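Local coordinates for VgrG protein (Vibrio cholerae, PDB 4DTH), which is a toxin whose actin cross-linking domain binds ATP and magnesium ions and probably joins actin monomers covalently to one another, at residues 79-82 with 83-86; 98-101 with 102-105. One frame throughout, in Å; residues are numbered along the deposited sequence.

Contact 1 of 2, residues 79-82 with 83-86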
loop_
_atom_site.group_PDB
_atom_site.type_symbol
_atom_site.label_atom_id
_atom_site.label_comp_id
_atom_site.label_asym_id
_atom_site.label_seq_id
_atom_site.Cartn_x
_atom_site.Cartn_y
_atom_site.Cartn_z
ATOM N N LYS A 79 -34.797 11.558 1.390
ATOM C CA LYS A 79 -33.895 10.601 0.760
ATOM C C LYS A 79 -33.627 9.420 1.659
ATOM O O LYS A 79 -33.699 9.516 2.889
ATOM C CB LYS A 79 -32.590 11.259 0.277
ATOM C CG LYS A 79 -32.793 12.088 -0.983
ATOM C CD LYS A 79 -31.843 13.266 -1.085
ATOM C CE LYS A 79 -32.653 14.519 -1.327
ATOM N NZ LYS A 79 -31.827 15.711 -1.624
ATOM N N ASN A 80 -33.321 8.295 1.013
ATOM C CA ASN A 80 -33.034 7.032 1.651
ATOM C C ASN A 80 -31.536 6.937 1.981
ATOM O O ASN A 80 -30.687 6.949 1.078
ATOM C CB ASN A 80 -33.475 5.883 0.730
ATOM C CG ASN A 80 -32.695 4.608 0.934
ATOM O OD1 ASN A 80 -31.742 4.309 0.204
ATOM N ND2 ASN A 80 -33.018 3.889 1.991
ATOM N N TYR A 81 -31.233 6.813 3.277
ATOM C CA TYR A 81 -29.861 6.615 3.744
ATOM C C TYR A 81 -29.796 5.299 4.513
ATOM O O TYR A 81 -28.909 5.127 5.342
ATOM C CB TYR A 81 -29.381 7.795 4.613
ATOM C CG TYR A 81 -29.354 9.100 3.856
ATOM C CD1 TYR A 81 -28.301 9.408 2.999
ATOM C CD2 TYR A 81 -30.401 10.011 3.961
ATOM C CE1 TYR A 81 -28.285 10.596 2.272
ATOM C CE2 TYR A 81 -30.398 11.198 3.234
ATOM C CZ TYR A 81 -29.336 11.489 2.396
ATOM O OH TYR A 81 -29.324 12.661 1.686
ATOM N N GLN A 82 -30.732 4.368 4.227
ATOM C CA GLN A 82 -30.793 3.086 4.927
ATOM C C GLN A 82 -29.574 2.224 4.728
ATOM O O GLN A 82 -29.121 2.028 3.598
ATOM C CB GLN A 82 -32.103 2.328 4.655
ATOM C CG GLN A 82 -32.952 2.094 5.911
ATOM C CD GLN A 82 -33.323 3.370 6.641
ATOM O OE1 GLN A 82 -32.607 3.840 7.536
ATOM N NE2 GLN A 82 -34.453 3.955 6.282
ATOM N N ASN A 83 -29.021 1.751 5.855
ATOM C CA ASN A 83 -27.834 0.897 5.945
ATOM C C ASN A 83 -26.517 1.581 5.569
ATOM O O ASN A 83 -25.482 0.920 5.542
ATOM C CB ASN A 83 -28.032 -0.458 5.236
ATOM C CG ASN A 83 -29.282 -1.194 5.680
ATOM O OD1 ASN A 83 -29.655 -1.201 6.859
ATOM N ND2 ASN A 83 -29.969 -1.803 4.733
ATOM N N TRP A 84 -26.539 2.907 5.333
ATOM C CA TRP A 84 -25.331 3.666 5.001
ATOM C C TRP A 84 -24.326 3.625 6.137
ATOM O O TRP A 84 -24.709 3.621 7.313
ATOM C CB TRP A 84 -25.671 5.124 4.652
ATOM C CG TRP A 84 -26.186 5.337 3.259
ATOM C CD1 TRP A 84 -27.100 4.572 2.588
ATOM C CD2 TRP A 84 -25.906 6.462 2.413
ATOM N NE1 TRP A 84 -27.370 5.128 1.357
ATOM C CE2 TRP A 84 -26.658 6.294 1.228
ATOM C CE3 TRP A 84 -25.091 7.600 2.545
ATOM C CZ2 TRP A 84 -26.606 7.213 0.173
ATOM C CZ3 TRP A 84 -25.032 8.506 1.494
ATOM C CH2 TRP A 84 -25.774 8.306 0.321
ATOM N N GLN A 85 -23.038 3.582 5.771
ATOM C CA GLN A 85 -21.916 3.520 6.708
ATOM C C GLN A 85 -21.047 4.755 6.599
ATOM O O GLN A 85 -20.906 5.302 5.501
ATOM C CB GLN A 85 -21.045 2.286 6.402
ATOM C CG GLN A 85 -21.786 0.940 6.518
ATOM C CD GLN A 85 -22.146 0.624 7.941
ATOM O OE1 GLN A 85 -21.278 0.532 8.806
ATOM N NE2 GLN A 85 -23.432 0.452 8.215
ATOM N N THR A 86 -20.452 5.181 7.716
ATOM C CA THR A 86 -19.544 6.323 7.758
ATOM C C THR A 86 -18.099 5.813 7.719
ATOM O O THR A 86 -17.793 4.783 8.330
ATOM C CB THR A 86 -19.841 7.164 9.004
ATOM O OG1 THR A 86 -21.153 7.720 8.911
ATOM C CG2 THR A 86 -18.861 8.260 9.217
HETATM O O HOH W 1 -29.922 2.627 8.365
#

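Contact 2 of 2, residues 98-101 with 102-105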
loop_
_atom_site.group_PDB
_atom_site.type_symbol
_atom_site.label_atom_id
_atom_site.label_comp_id
_atom_site.label_asym_id
_atom_site.label_seq_id
_atom_site.Cartn_x
_atom_site.Cartn_y
_atom_site.Cartn_z
ATOM N N MET A 98 9.526 8.654 -9.267
ATOM C CA MET A 98 10.129 9.176 -8.036
ATOM C C MET A 98 10.924 10.454 -8.218
ATOM O O MET A 98 10.934 11.291 -7.325
ATOM C CB MET A 98 11.022 8.118 -7.384
ATOM C CG MET A 98 10.292 7.252 -6.450
ATOM S SD MET A 98 11.411 6.365 -5.360
ATOM C CE MET A 98 11.494 7.480 -3.999
ATOM N N ASP A 99 11.583 10.610 -9.372
ATOM C CA ASP A 99 12.388 11.793 -9.659
ATOM C C ASP A 99 11.626 12.860 -10.471
ATOM O O ASP A 99 12.239 13.810 -10.971
ATOM C CB ASP A 99 13.712 11.386 -10.333
ATOM C CG ASP A 99 13.583 10.623 -11.640
ATOM O OD1 ASP A 99 12.439 10.454 -12.127
ATOM O OD2 ASP A 99 14.621 10.200 -12.176
ATOM N N ASP A 100 10.294 12.701 -10.612
ATOM C CA ASP A 100 9.481 13.668 -11.350
ATOM C C ASP A 100 8.965 14.706 -10.351
ATOM O O ASP A 100 7.879 14.560 -9.788
ATOM C CB ASP A 100 8.356 12.979 -12.154
ATOM C CG ASP A 100 7.550 13.894 -13.064
ATOM O OD1 ASP A 100 7.568 15.126 -12.843
ATOM O OD2 ASP A 100 6.825 13.372 -13.932
ATOM N N LYS A 101 9.774 15.748 -10.124
ATOM C CA LYS A 101 9.477 16.827 -9.177
ATOM C C LYS A 101 8.125 17.497 -9.389
ATOM O O LYS A 101 7.381 17.677 -8.416
ATOM C CB LYS A 101 10.592 17.878 -9.184
ATOM C CG LYS A 101 11.869 17.427 -8.504
ATOM C CD LYS A 101 12.866 18.554 -8.555
ATOM C CE LYS A 101 14.244 18.132 -8.139
ATOM N NZ LYS A 101 15.275 18.987 -8.776
ATOM N N ALA A 102 7.810 17.873 -10.650
ATOM C CA ALA A 102 6.542 18.535 -10.989
ATOM C C ALA A 102 5.330 17.660 -10.633
ATOM O O ALA A 102 4.368 18.164 -10.056
ATOM C CB ALA A 102 6.509 18.906 -12.468
ATOM N N ALA A 103 5.388 16.350 -10.954
ATOM C CA ALA A 103 4.297 15.413 -10.650
ATOM C C ALA A 103 4.112 15.241 -9.140
ATOM O O ALA A 103 2.979 15.215 -8.666
ATOM C CB ALA A 103 4.550 14.067 -11.315
ATOM N N VAL A 104 5.218 15.166 -8.387
ATOM C CA VAL A 104 5.192 15.021 -6.922
ATOM C C VAL A 104 4.568 16.280 -6.302
ATOM O O VAL A 104 3.690 16.194 -5.436
ATOM C CB VAL A 104 6.619 14.746 -6.360
ATOM C CG1 VAL A 104 6.652 14.850 -4.831
ATOM C CG2 VAL A 104 7.140 13.386 -6.817
ATOM N N GLU A 105 5.018 17.446 -6.774
ATOM C CA GLU A 105 4.546 18.729 -6.279
ATOM C C GLU A 105 3.086 18.980 -6.598
ATOM O O GLU A 105 2.359 19.452 -5.724
ATOM C CB GLU A 105 5.452 19.865 -6.779
ATOM C CG GLU A 105 5.717 20.935 -5.733
ATOM C CD GLU A 105 6.073 20.484 -4.325
ATOM O OE1 GLU A 105 6.923 19.576 -4.165
ATOM O OE2 GLU A 105 5.493 21.058 -3.375
#

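Contact 1 of 2, residues 79-82 with 83-86
Gln-82 and Asn-83 hold one water between them: the backbone N of Asn-83 donates to it at 2.8 Å, and the water in turn donates to Gln-82 OE1 at 3.1 Å. The Gln-82 side chain bends at chi2 (57°), which carries its amide back to the water instead of letting it run out straight. The same residues form the middle of a type II beta turn from Tyr-81 to Trp-84. Its closing bond runs from Trp-84 N to Tyr-81 O, 3.2 Å. Asn-83 takes the third place of the turn with positive phi, a backbone shape that asparagine adopts more readily than most residues.

The turn also brings two aromatic side chains together. Tyr-81 presents the edge of its ring to the six-membered ring of Trp-84 in a T-shaped pair, with centroids 4.9 Å apart and planes at 80°. CD1 of Tyr-81 leads, 3.7 Å from CZ3 of Trp-84 and displaced toward the rim of the indole. Over the five-membered ring sits Tyr-81 CA, 3.7 Å from its centroid and close to the ring normal, a CH-pi contact. The indole therefore receives both the backbone and the ring of one residue. Tyr-81 OH is hydrogen-bonded to Asp-77, while Trp-84 also packs on Ala-37 and Pro-39.

Trp-84 NE1 is buried without a partner in the model; Asn-80 O, 3.8 Å from that nitrogen, is too distant to serve as an acceptor. Dispersion and ring-edge electrostatics thus probably hold the indole more than its N-H does, while polar bonding between the two halves of the turn is concentrated in the backbone and the bridging water.

Contact 2 of 2, residues 98-101 with 102-105
Glu-105 N donates to Lys-101 O at 2.9 Å, and Val-104 N to Asp-100 O at 3.1 Å; these i to i+4 bonds start the backbone bonding of helix 101-124. Asp-100 is the N-cap and adds a side-chain bond, its OD1 accepting from Ala-103 N at 3.1 Å. The N-H...O angle of 164° makes this capping bond nearly straight, yet the amide meets OD1 from above the carboxylate plane. Chi1 of Asp-100 (-174°) sets CG anti to N and swings the carboxylate over the first turn. There the positive end of the helix dipole probably steadies its negative charge.

Packing follows from the same placement. The Ala-103 methyl lies against the carboxylate, its CB 3.5 Å from Asp-100 CG, while Val-104 CG2 rests 3.3 Å from Asp-100 O. Further out, Glu-105 CB passes alongside Lys-101 O.

The cap marks the point where strand 85-97 gives way to the helix. Ala-103 and Val-104 turn back onto Cys-96 near the end of that strand, and Val-104 also touches Tyr-362. Met-98, in the connecting loop, packs on Ser-23 and Leu-359, its side chain about 7 Å from the bound ATP.

In the fold
Contacts 1 and 2 lie at the two ends of strand 85-97: residues 79-86 lead into it from a loop, and residues 98-105 leave it for helix 101-124. Their centres are 39 Å apart and their nearest atoms about 27 Å, so they do not touch. Contact 1 is a surface turn far from the centre of the chain, with Trp-84 the one buried residue among those that touch, and combines an aromatic pair with a bridging water. Contact 2 is partly buried, with its Met-98 side chain near the bound ATP; it relies on helical backbone bonds and a carboxylate cap, with small aliphatic groups in place of rings.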